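PDB 4W5K: aspartate aminotransferase, mitochondrial from Trypanosoma brucei brucei, which probably catalyses the reversible, pyridoxal-phosphate-dependent transfer of an amino group between aspartate and 2-oxoglutarate, working as a homodimer. Local coordinates for residues Leu104-Asp109 / Ser272-Leu277; Asp109-Asn112 / Asn117-Arg120; Glu49-Ala54 / Ala245-Tyr250; Gln44-Glu49 / Lys307-Gln312. The protein carries 1 engineered substitution. All blocks are in the same frame, centred on the assembly; numbering follows the deposited sequence.

How the contacts relate
The four contacts fall into two pairs. Contacts 1 and 2 share Asp109 and helix 99-110, their centres 11 Å apart, and Leu110 joins them: its CD2 lies 3.7 Å from CD2 of Leu274. Contacts 3 and 4 share Glu49, with centres 7 Å apart, and Glu309 OE1 links them by reaching Cys50 N at 2.9 Å. Contacts 2 and 4 lie on opposite sides of the chain's centre, 38 Å from centre to centre. The bound pyridoxal phosphate lies near the side chains of Leu249 in contact 3 (about 8 Å), Ile106 in contact 1 (about 11 Å) and Leu48 in contact 4 (about 14 Å); contact 2 lies away from the cofactor and malate sites.

Contact 1: residues Leu104-Asp109 / Ser272-Leu277; sequences LRIGGD and SQLALL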
loop_
_atom_site.group_PDB
_atom_site.type_symbol
_atom_site.label_atom_id
_atom_site.label_comp_id
_atom_site.label_asym_id
_atom_site.label_seq_id
_atom_site.Cartn_x
_atom_site.Cartn_y
_atom_site.Cartn_z
ATOM N N LEU A 104 -3.738 8.447 -7.273
ATOM C CA LEU A 104 -4.608 8.400 -8.464
ATOM C C LEU A 104 -5.801 7.489 -8.222
ATOM O O LEU A 104 -6.936 7.820 -8.580
ATOM C CB LEU A 104 -3.829 7.910 -9.683
ATOM C CG LEU A 104 -2.827 8.966 -10.137
ATOM C CD1 LEU A 104 -1.745 8.298 -10.977
ATOM C CD2 LEU A 104 -3.557 10.110 -10.952
ATOM N N ARG A 105 -5.548 6.317 -7.646
ATOM C CA ARG A 105 -6.615 5.345 -7.398
ATOM C C ARG A 105 -7.593 5.816 -6.313
ATOM O O ARG A 105 -8.828 5.790 -6.521
ATOM C CB ARG A 105 -6.026 3.981 -6.996
ATOM C CG ARG A 105 -7.058 2.928 -6.520
ATOM C CD ARG A 105 -8.107 2.610 -7.588
ATOM N NE ARG A 105 -9.052 1.601 -7.097
ATOM C CZ ARG A 105 -8.896 0.280 -7.223
ATOM N NH1 ARG A 105 -7.817 -0.204 -7.834
ATOM N NH2 ARG A 105 -9.831 -0.554 -6.746
ATOM N N ILE A 106 -7.062 6.216 -5.155
ATOM C CA ILE A 106 -7.931 6.679 -4.063
ATOM C C ILE A 106 -8.689 7.946 -4.501
ATOM O O ILE A 106 -9.878 8.067 -4.252
ATOM C CB ILE A 106 -7.146 6.938 -2.773
ATOM C CG1 ILE A 106 -6.615 5.607 -2.209
ATOM C CG2 ILE A 106 -8.019 7.630 -1.738
ATOM C CD1 ILE A 106 -7.680 4.623 -1.738
ATOM N N GLY A 107 -7.999 8.873 -5.167
ATOM C CA GLY A 107 -8.684 10.044 -5.723
ATOM C C GLY A 107 -9.775 9.670 -6.684
ATOM O O GLY A 107 -10.885 10.240 -6.633
ATOM N N GLY A 108 -9.470 8.773 -7.626
ATOM C CA GLY A 108 -10.480 8.291 -8.562
ATOM C C GLY A 108 -11.687 7.670 -7.866
ATOM O O GLY A 108 -12.846 7.900 -8.249
ATOM N N ASP A 109 -11.421 6.892 -6.811
ATOM C CA ASP A 109 -12.495 6.279 -6.035
ATOM C C ASP A 109 -13.308 7.309 -5.242
ATOM O O ASP A 109 -14.455 7.032 -4.852
ATOM C CB ASP A 109 -11.923 5.219 -5.059
ATOM C CG ASP A 109 -11.661 3.863 -5.738
ATOM O OD1 ASP A 109 -12.374 3.527 -6.697
ATOM O OD2 ASP A 109 -10.764 3.107 -5.281
ATOM N N SER A 272 -12.897 12.299 5.865
ATOM C CA SER A 272 -13.577 11.136 6.431
ATOM C C SER A 272 -13.884 10.105 5.363
ATOM O O SER A 272 -13.825 8.891 5.609
ATOM C CB SER A 272 -14.876 11.556 7.121
ATOM O OG SER A 272 -14.588 12.417 8.203
ATOM N N GLN A 273 -14.255 10.577 4.179
ATOM C CA GLN A 273 -14.568 9.657 3.094
ATOM C C GLN A 273 -13.303 8.999 2.559
ATOM O O GLN A 273 -13.348 7.856 2.105
ATOM C CB GLN A 273 -15.327 10.376 1.970
ATOM C CG GLN A 273 -16.768 10.723 2.329
ATOM C CD GLN A 273 -17.644 9.498 2.581
ATOM O OE1 GLN A 273 -17.695 8.557 1.770
ATOM N NE2 GLN A 273 -18.342 9.509 3.717
ATOM N N LEU A 274 -12.169 9.715 2.606
ATOM C CA LEU A 274 -10.874 9.132 2.248
ATOM C C LEU A 274 -10.569 7.970 3.181
ATOM O O LEU A 274 -10.166 6.896 2.741
ATOM C CB LEU A 274 -9.728 10.164 2.319
ATOM C CG LEU A 274 -9.697 11.213 1.213
ATOM C CD1 LEU A 274 -8.716 12.335 1.533
ATOM C CD2 LEU A 274 -9.319 10.541 -0.103
ATOM N N ALA A 275 -10.787 8.179 4.477
ATOM C CA ALA A 275 -10.557 7.106 5.429
ATOM C C ALA A 275 -11.400 5.859 5.097
ATOM O O ALA A 275 -10.906 4.742 5.215
ATOM C CB ALA A 275 -10.851 7.583 6.853
ATOM N N LEU A 276 -12.663 6.046 4.686
ATOM C CA LEU A 276 -13.508 4.895 4.346
ATOM C C LEU A 276 -13.043 4.159 3.093
ATOM O O LEU A 276 -13.427 3.009 2.879
ATOM C CB LEU A 276 -14.975 5.327 4.169
ATOM C CG LEU A 276 -15.533 5.989 5.417
ATOM C CD1 LEU A 276 -16.902 6.582 5.092
ATOM C CD2 LEU A 276 -15.644 4.991 6.566
ATOM N N LEU A 277 -12.232 4.819 2.268
ATOM C CA LEU A 277 -11.673 4.166 1.083
ATOM C C LEU A 277 -10.370 3.445 1.408
ATOM O O LEU A 277 -10.107 2.353 0.909
ATOM C CB LEU A 277 -11.405 5.182 -0.033
ATOM C CG LEU A 277 -12.661 5.761 -0.710
ATOM C CD1 LEU A 277 -12.306 6.941 -1.607
ATOM C CD2 LEU A 277 -13.353 4.659 -1.518
#
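Leu277 packs against Ile106 and Asp109 where two helices of this aminotransferase cross, helix 99-110 with its cofactor-binding start and the long helix 264-282. The short segments run 10.1 Å apart at closest approach, with 116° between their directions. The contact itself is apolar packing by a few side chains. Leu277 CB lies 4.1 Å from Ile106 CD1, the two side chains passing in opposite directions. CG turns anti to the carbonyl carbon (chi1 -71°), which carries the two methyls onto the other helix. There CD1 of Leu277 rests on backbone, 3.8 Å from Ile106 O, while its CD2 sits 3.9 Å from Asp109 CB. One turn back along helix 264-282, Leu274 adds a second point of contact, its CD2 3.6 Å from Ile106 CG2; Ile106 thus touches both leucines, each with a different branch. On the same helix as Ile106, Leu104 touches the pyridoxal phosphate. The dimer interface is also close, since Arg105 NH1 bonds to Pro280 O of the second subunit. Arg105 NE makes a salt bridge to Asp109 OD2 at 2.9 Å, approaching from above the carboxylate plane while the oxygen stays near the guanidinium plane.

Contact 2: residues Asp109-Asn112 / Asn117-Arg120; sequences DLLN and NCNR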
loop_
_atom_site.group_PDB
_atom_site.type_symbol
_atom_site.label_atom_id
_atom_site.label_comp_id
_atom_site.label_asym_id
_atom_site.label_seq_id
_atom_site.Cartn_x
_atom_site.Cartn_y
_atom_site.Cartn_z
ATOM N N ASP A 109 -11.421 6.892 -6.811
ATOM C CA ASP A 109 -12.495 6.279 -6.035
ATOM C C ASP A 109 -13.308 7.309 -5.242
ATOM O O ASP A 109 -14.455 7.032 -4.852
ATOM C CB ASP A 109 -11.923 5.219 -5.059
ATOM C CG ASP A 109 -11.661 3.863 -5.738
ATOM O OD1 ASP A 109 -12.374 3.527 -6.697
ATOM O OD2 ASP A 109 -10.764 3.107 -5.281
ATOM N N LEU A 110 -12.720 8.471 -4.979
ATOM C CA LEU A 110 -13.386 9.532 -4.229
ATOM C C LEU A 110 -14.259 10.433 -5.133
ATOM O O LEU A 110 -15.137 11.126 -4.632
ATOM C CB LEU A 110 -12.363 10.413 -3.510
ATOM C CG LEU A 110 -12.968 11.393 -2.505
ATOM C CD1 LEU A 110 -13.617 10.630 -1.336
ATOM C CD2 LEU A 110 -11.893 12.362 -2.027
ATOM N N LEU A 111 -14.029 10.399 -6.437
ATOM C CA LEU A 111 -14.616 11.425 -7.311
ATOM C C LEU A 111 -16.139 11.518 -7.228
ATOM O O LEU A 111 -16.692 12.626 -7.333
ATOM C CB LEU A 111 -14.213 11.212 -8.783
ATOM C CG LEU A 111 -12.725 11.464 -9.052
ATOM C CD1 LEU A 111 -12.377 11.222 -10.496
ATOM C CD2 LEU A 111 -12.345 12.893 -8.678
ATOM N N ASN A 112 -16.819 10.396 -7.001
ATOM C CA ASN A 112 -18.279 10.463 -7.019
ATOM C C ASN A 112 -18.861 11.126 -5.770
ATOM O O ASN A 112 -20.052 11.371 -5.719
ATOM C CB ASN A 112 -18.918 9.082 -7.241
ATOM C CG ASN A 112 -18.623 8.093 -6.133
ATOM O OD1 ASN A 112 -17.937 8.399 -5.182
ATOM N ND2 ASN A 112 -19.153 6.894 -6.269
ATOM N N ASN A 117 -22.277 12.734 -12.228
ATOM C CA ASN A 117 -22.290 11.947 -13.453
ATOM C C ASN A 117 -20.905 11.446 -13.783
ATOM O O ASN A 117 -20.439 11.574 -14.923
ATOM C CB ASN A 117 -22.839 12.794 -14.623
ATOM C CG ASN A 117 -23.228 11.955 -15.832
ATOM O OD1 ASN A 117 -23.616 10.793 -15.698
ATOM N ND2 ASN A 117 -23.170 12.567 -17.028
ATOM N N CYS A 118 -20.237 10.898 -12.777
ATOM C CA CYS A 118 -18.789 10.701 -12.849
ATOM C C CYS A 118 -18.405 9.357 -13.450
ATOM O O CYS A 118 -18.034 8.439 -12.704
ATOM C CB CYS A 118 -18.171 10.820 -11.449
ATOM S SG CYS A 118 -16.384 11.138 -11.571
ATOM N N ASN A 119 -18.484 9.229 -14.774
ATOM C CA ASN A 119 -18.175 7.949 -15.413
ATOM C C ASN A 119 -17.154 8.024 -16.553
ATOM O O ASN A 119 -16.886 7.017 -17.205
ATOM C CB ASN A 119 -19.457 7.300 -15.918
ATOM C CG ASN A 119 -20.256 8.222 -16.795
ATOM O OD1 ASN A 119 -19.711 9.147 -17.402
ATOM N ND2 ASN A 119 -21.558 7.988 -16.863
ATOM N N ARG A 120 -16.550 9.197 -16.748
ATOM C CA ARG A 120 -15.576 9.416 -17.815
ATOM C C ARG A 120 -14.466 10.347 -17.295
ATOM O O ARG A 120 -14.721 11.194 -16.433
ATOM C CB ARG A 120 -16.265 10.011 -19.053
ATOM C CG ARG A 120 -15.363 10.115 -20.242
ATOM C CD ARG A 120 -15.992 10.938 -21.373
ATOM N NE ARG A 120 -17.171 10.316 -21.967
ATOM C CZ ARG A 120 -17.415 10.307 -23.276
ATOM N NH1 ARG A 120 -16.551 10.866 -24.118
ATOM N NH2 ARG A 120 -18.519 9.737 -23.750
#
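A cysteine at the centre of an inverse gamma turn gives this contact its character: Cys118 pushes its sulfur against the CB of Leu111, SG to CB 3.5 Å, and the meeting is by packing alone. Around the cysteine the chain doubles back tightly, with Asn119 N making a weak bond to Asn117 O at 3.1 Å. SG stands anti to the backbone N (chi1 -161°), and this rotation sends it across to Leu111. On the leucine side the touch falls mainly at the base of the side chain, with CD1 a looser neighbour at 4.1 Å from SG. The next residue closes the edge through its backbone, Asn112 CA lying 4.4 Å from Cys118 CB. Met140 packs on both Leu111 and Cys118, so one side chain touches both partners. The two segments are separated by four residues, and the contact lies within the short connection that leads from helix 99-110 to strand 120-124. That connection completes a beta-alpha-beta crossover from strand 92-97 at the edge of the large mixed sheet, past four intervening strands, to the parallel strand 120-124 within it, and Asn119 pairs through its backbone with Glu141 at the start of strand 141-149.

Contact 3: residues Glu49-Ala54 / Ala245-Tyr250; sequences ECVKQA and ANFGLY. Engineered in segment 245-250: Ala245 (natural residue Lys).
Helix 49-52 is a single short turn set over the loop 245-250, with Val51 and Phe247 the closest pair at 7.3 Å between CA atoms, and the loop bends at Gly248, whose phi is positive (65°). Val51 does the touching for the helix. Its CG1 stands anti to the backbone N (chi1 171°), and the two methyls part company: CG2 presses on the carbonyl of Phe247, 3.4 Å from O, and CG1 goes to Leu249, 4.3 Å from CD2. The same CG2 also lies at the edge of the Phe247 ring, near its plane, 4.3 Å from CD2. On the outward side of the helix turn, Lys52 NZ bridges back to Glu49 OE2 at 2.8 Å. Ala245, at the start of the segment, is an engineered replacement for the natural lysine; in this family a lysine following the phosphate-binding serines forms the Schiff base with pyridoxal phosphate, probably the role of the one replaced here. The contact is buried, covered by the second subunit and by helices of its own chain. Met60 of the second subunit packs on Val51 and Leu249, Phe247 stacks on Trp306 of helix 300-331, and Val293 of helix 287-297 touches both Phe247 and Leu249.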
loop_
_atom_site.group_PDB
_atom_site.type_symbol
_atom_site.label_atom_id
_atom_site.label_comp_id
_atom_site.label_asym_id
_atom_site.label_seq_id
_atom_site.Cartn_x
_atom_site.Cartn_y
_atom_site.Cartn_z
ATOM N N GLU A 49 21.730 11.879 -0.601
ATOM C CA GLU A 49 22.433 12.110 0.661
ATOM C C GLU A 49 21.471 12.640 1.722
ATOM O O GLU A 49 21.564 12.267 2.884
ATOM C CB GLU A 49 23.596 13.078 0.467
ATOM C CG GLU A 49 24.678 12.530 -0.442
ATOM C CD GLU A 49 25.371 11.336 0.166
ATOM O OE1 GLU A 49 25.719 11.412 1.361
ATOM O OE2 GLU A 49 25.544 10.315 -0.533
ATOM N N CYS A 50 20.529 13.486 1.318
ATOM C CA CYS A 50 19.542 13.980 2.283
ATOM C C CYS A 50 18.685 12.838 2.840
ATOM O O CYS A 50 18.284 12.878 3.999
ATOM C CB CYS A 50 18.651 15.069 1.671
ATOM S SG CYS A 50 17.683 14.613 0.252
ATOM N N VAL A 51 18.411 11.826 2.023
ATOM C CA VAL A 51 17.647 10.667 2.486
ATOM C C VAL A 51 18.488 9.817 3.463
ATOM O O VAL A 51 17.984 9.337 4.476
ATOM C CB VAL A 51 17.142 9.847 1.267
ATOM C CG1 VAL A 51 16.534 8.527 1.677
ATOM C CG2 VAL A 51 16.078 10.666 0.504
ATOM N N LYS A 52 19.768 9.646 3.168
ATOM C CA LYS A 52 20.671 8.954 4.102
ATOM C C LYS A 52 20.727 9.635 5.471
ATOM O O LYS A 52 20.836 8.961 6.514
ATOM C CB LYS A 52 22.081 8.879 3.516
ATOM C CG LYS A 52 22.193 8.082 2.226
ATOM C CD LYS A 52 23.597 8.111 1.678
ATOM C CE LYS A 52 23.704 7.389 0.343
ATOM N NZ LYS A 52 25.049 7.563 -0.260
ATOM N N GLN A 53 20.680 10.963 5.469
ATOM C CA GLN A 53 20.787 11.742 6.701
ATOM C C GLN A 53 19.453 11.977 7.405
ATOM O O GLN A 53 19.436 12.549 8.502
ATOM C CB GLN A 53 21.443 13.097 6.416
ATOM C CG GLN A 53 22.857 13.006 5.860
ATOM C CD GLN A 53 23.429 14.372 5.499
ATOM O OE1 GLN A 53 23.086 15.388 6.106
ATOM N NE2 GLN A 53 24.309 14.398 4.501
ATOM N N ALA A 54 18.350 11.558 6.778
ATOM C CA ALA A 54 17.020 11.712 7.364
ATOM C C ALA A 54 16.931 10.903 8.651
ATOM O O ALA A 54 17.569 9.849 8.783
ATOM C CB ALA A 54 15.925 11.275 6.382
ATOM N N ALA A 245 10.231 9.665 -7.507
ATOM C CA ALA A 245 11.413 10.145 -8.225
ATOM C C ALA A 245 12.146 11.273 -7.482
ATOM O O ALA A 245 13.393 11.295 -7.449
ATOM C CB ALA A 245 11.015 10.595 -9.626
ATOM N N ASN A 246 11.414 12.247 -6.940
ATOM C CA ASN A 246 12.111 13.426 -6.432
ATOM C C ASN A 246 12.819 13.195 -5.098
ATOM O O ASN A 246 13.718 13.960 -4.734
ATOM C CB ASN A 246 11.181 14.681 -6.373
ATOM C CG ASN A 246 9.966 14.517 -5.500
ATOM O OD1 ASN A 246 9.795 13.520 -4.819
ATOM N ND2 ASN A 246 9.097 15.535 -5.528
ATOM N N PHE A 247 12.467 12.114 -4.396
ATOM C CA PHE A 247 13.283 11.700 -3.234
ATOM C C PHE A 247 14.000 10.372 -3.451
ATOM O O PHE A 247 14.710 9.881 -2.556
ATOM C CB PHE A 247 12.412 11.609 -1.981
ATOM C CG PHE A 247 12.072 12.943 -1.361
ATOM C CD1 PHE A 247 10.914 13.626 -1.745
ATOM C CD2 PHE A 247 12.889 13.484 -0.367
ATOM C CE1 PHE A 247 10.576 14.851 -1.168
ATOM C CE2 PHE A 247 12.577 14.712 0.226
ATOM C CZ PHE A 247 11.403 15.397 -0.179
ATOM N N GLY A 248 13.837 9.786 -4.635
ATOM C CA GLY A 248 14.438 8.491 -4.914
ATOM C C GLY A 248 13.843 7.378 -4.030
ATOM O O GLY A 248 14.523 6.399 -3.720
ATOM N N LEU A 249 12.586 7.550 -3.640
ATOM C CA LEU A 249 11.939 6.635 -2.672
ATOM C C LEU A 249 11.033 5.602 -3.315
ATOM O O LEU A 249 10.237 4.962 -2.601
ATOM C CB LEU A 249 11.116 7.423 -1.643
ATOM C CG LEU A 249 11.911 8.186 -0.584
ATOM C CD1 LEU A 249 10.978 9.121 0.173
ATOM C CD2 LEU A 249 12.624 7.231 0.377
ATOM N N TYR A 250 11.175 5.416 -4.627
ATOM C CA TYR A 250 10.346 4.520 -5.445
ATOM C C TYR A 250 9.683 3.351 -4.707
ATOM O O TYR A 250 8.448 3.329 -4.513
ATOM C CB TYR A 250 11.200 3.957 -6.594
ATOM C CG TYR A 250 11.881 5.012 -7.457
ATOM C CD1 TYR A 250 11.193 5.620 -8.513
ATOM C CD2 TYR A 250 13.217 5.361 -7.256
ATOM C CE1 TYR A 250 11.814 6.578 -9.317
ATOM C CE2 TYR A 250 13.846 6.314 -8.077
ATOM C CZ TYR A 250 13.133 6.913 -9.087
ATOM O OH TYR A 250 13.742 7.840 -9.894
#

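Contact 4: residues Gln44-Glu49 / Lys307-Gln312; sequences QPFVLE and KKELKQ
Phe46 comes first to Glu309: its ring swings out with CG anti to the backbone N (chi1 172°), bringing CZ to 3.7 Å from OE2. The approach is oblique, with ring and carboxylate planes almost perpendicular, 88° apart. One ring face is partly covered by its own chain, since Leu48 CA lies above it toward the rim. Leu48 follows, sliding past Glu309 in the opposite direction; its CB is 3.6 Å from OE1, and CD2 reaches back to 4.2 Å from Glu309 CB. Beyond the glutamate, Leu48 also packs on Trp306 of the same long helix 300-331. Leu48 occupies the N-cap position of helix 49-52, yet its side chain has no acceptor for the amides that begin the helix. Glu309 supplies one from a distant part of the chain, its side chain extended beyond CG so that the carboxylate arrives at the helix start. Glu49 N donates to Glu309 OE2 at 2.8 Å and 159°, meeting the oxygen's syn lone pair, while OE1 takes Cys50 N. Such a place, at the start of a helix, would probably favour the charged form of this buried carboxylate. Glu49 itself turns its acid aside to Lys52, crossing Glu309 at about a right angle and leaving the two OE2 atoms, Glu49 and Glu309, 5.3 Å apart. Its CB still touches Glu309 OE2 at 3.5 Å.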
loop_
_atom_site.group_PDB
_atom_site.type_symbol
_atom_site.label_atom_id
_atom_site.label_comp_id
_atom_site.label_asym_id
_atom_site.label_seq_id
_atom_site.Cartn_x
_atom_site.Cartn_y
_atom_site.Cartn_z
ATOM N N GLN A 44 24.181 3.663 -11.779
ATOM C CA GLN A 44 23.827 3.091 -10.474
ATOM C C GLN A 44 22.536 3.691 -9.949
ATOM O O GLN A 44 22.251 4.855 -10.189
ATOM C CB GLN A 44 24.927 3.336 -9.449
ATOM C CG GLN A 44 26.277 2.740 -9.811
ATOM C CD GLN A 44 26.172 1.272 -10.169
ATOM O OE1 GLN A 44 25.695 0.457 -9.375
ATOM N NE2 GLN A 44 26.592 0.930 -11.386
ATOM N N PRO A 45 21.766 2.901 -9.178
ATOM C CA PRO A 45 20.675 3.525 -8.424
ATOM C C PRO A 45 21.237 4.607 -7.506
ATOM O O PRO A 45 22.363 4.497 -7.022
ATOM C CB PRO A 45 20.077 2.369 -7.609
ATOM C CG PRO A 45 20.545 1.123 -8.260
ATOM C CD PRO A 45 21.884 1.459 -8.905
ATOM N N PHE A 46 20.451 5.644 -7.260
ATOM C CA PHE A 46 20.968 6.820 -6.578
ATOM C C PHE A 46 20.162 7.100 -5.335
ATOM O O PHE A 46 19.005 7.514 -5.401
ATOM C CB PHE A 46 20.960 8.030 -7.531
ATOM C CG PHE A 46 21.295 9.338 -6.867
ATOM C CD1 PHE A 46 22.499 9.501 -6.187
ATOM C CD2 PHE A 46 20.431 10.421 -6.972
ATOM C CE1 PHE A 46 22.819 10.714 -5.587
ATOM C CE2 PHE A 46 20.744 11.640 -6.372
ATOM C CZ PHE A 46 21.944 11.778 -5.671
ATOM N N VAL A 47 20.758 6.812 -4.185
ATOM C CA VAL A 47 20.135 7.130 -2.900
ATOM C C VAL A 47 20.622 8.515 -2.493
ATOM O O VAL A 47 21.827 8.740 -2.389
ATOM C CB VAL A 47 20.514 6.108 -1.803
ATOM C CG1 VAL A 47 19.861 6.495 -0.474
ATOM C CG2 VAL A 47 20.076 4.706 -2.197
ATOM N N LEU A 48 19.694 9.448 -2.312
ATOM C CA LEU A 48 20.048 10.834 -2.016
ATOM C C LEU A 48 20.741 10.984 -0.662
ATOM O O LEU A 48 20.379 10.309 0.317
ATOM C CB LEU A 48 18.794 11.718 -2.060
ATOM C CG LEU A 48 18.290 12.153 -3.451
ATOM C CD1 LEU A 48 17.748 10.967 -4.265
ATOM C CD2 LEU A 48 17.219 13.214 -3.313
ATOM N N GLU A 49 21.730 11.879 -0.601
ATOM C CA GLU A 49 22.433 12.110 0.661
ATOM C C GLU A 49 21.471 12.640 1.722
ATOM O O GLU A 49 21.564 12.267 2.884
ATOM C CB GLU A 49 23.596 13.078 0.467
ATOM C CG GLU A 49 24.678 12.530 -0.442
ATOM C CD GLU A 49 25.371 11.336 0.166
ATOM O OE1 GLU A 49 25.719 11.412 1.361
ATOM O OE2 GLU A 49 25.544 10.315 -0.533
ATOM N N LYS A 307 17.349 20.226 -2.229
ATOM C CA LYS A 307 17.224 21.104 -3.395
ATOM C C LYS A 307 18.462 21.046 -4.297
ATOM O O LYS A 307 18.335 21.051 -5.518
ATOM C CB LYS A 307 16.951 22.540 -2.946
ATOM C CG LYS A 307 15.518 22.737 -2.404
ATOM C CD LYS A 307 15.329 24.164 -1.907
ATOM C CE LYS A 307 13.901 24.437 -1.430
ATOM N NZ LYS A 307 13.830 25.771 -0.754
ATOM N N LYS A 308 19.647 20.954 -3.696
ATOM C CA LYS A 308 20.880 20.813 -4.468
ATOM C C LYS A 308 20.875 19.496 -5.250
ATOM O O LYS A 308 21.253 19.463 -6.434
ATOM C CB LYS A 308 22.110 20.900 -3.547
ATOM C CG LYS A 308 23.424 20.738 -4.264
ATOM C CD LYS A 308 24.600 20.691 -3.280
ATOM C CE LYS A 308 24.915 19.256 -2.895
ATOM N NZ LYS A 308 26.018 19.160 -1.891
ATOM N N GLU A 309 20.424 18.422 -4.602
ATOM C CA GLU A 309 20.402 17.120 -5.247
ATOM C C GLU A 309 19.349 17.049 -6.349
ATOM O O GLU A 309 19.570 16.397 -7.377
ATOM C CB GLU A 309 20.183 16.018 -4.196
ATOM C CG GLU A 309 21.341 15.978 -3.189
ATOM C CD GLU A 309 21.349 14.732 -2.301
ATOM O OE1 GLU A 309 20.593 14.706 -1.303
ATOM O OE2 GLU A 309 22.145 13.802 -2.588
ATOM N N LEU A 310 18.210 17.716 -6.153
ATOM C CA LEU A 310 17.199 17.811 -7.217
ATOM C C LEU A 310 17.806 18.372 -8.493
ATOM O O LEU A 310 17.586 17.866 -9.613
ATOM C CB LEU A 310 16.031 18.701 -6.786
ATOM C CG LEU A 310 14.990 18.098 -5.845
ATOM C CD1 LEU A 310 14.028 19.183 -5.388
ATOM C CD2 LEU A 310 14.234 16.972 -6.520
ATOM N N LYS A 311 18.557 19.446 -8.321
ATOM C CA LYS A 311 19.182 20.104 -9.450
ATOM C C LYS A 311 20.249 19.211 -10.085
ATOM O O LYS A 311 20.412 19.222 -11.303
ATOM C CB LYS A 311 19.767 21.456 -9.031
ATOM C CG LYS A 311 18.694 22.527 -8.848
ATOM C CD LYS A 311 19.280 23.891 -8.519
ATOM C CE LYS A 311 18.214 24.848 -7.994
ATOM N NZ LYS A 311 17.108 25.092 -8.967
ATOM N N GLN A 312 20.976 18.437 -9.277
ATOM C CA GLN A 312 21.944 17.502 -9.845
ATOM C C GLN A 312 21.256 16.482 -10.755
ATOM O O GLN A 312 21.745 16.230 -11.855
ATOM C CB GLN A 312 22.730 16.762 -8.748
ATOM C CG GLN A 312 23.672 17.633 -7.959
ATOM C CD GLN A 312 24.288 16.928 -6.746
ATOM O OE1 GLN A 312 23.769 15.926 -6.237
ATOM N NE2 GLN A 312 25.392 17.468 -6.269
#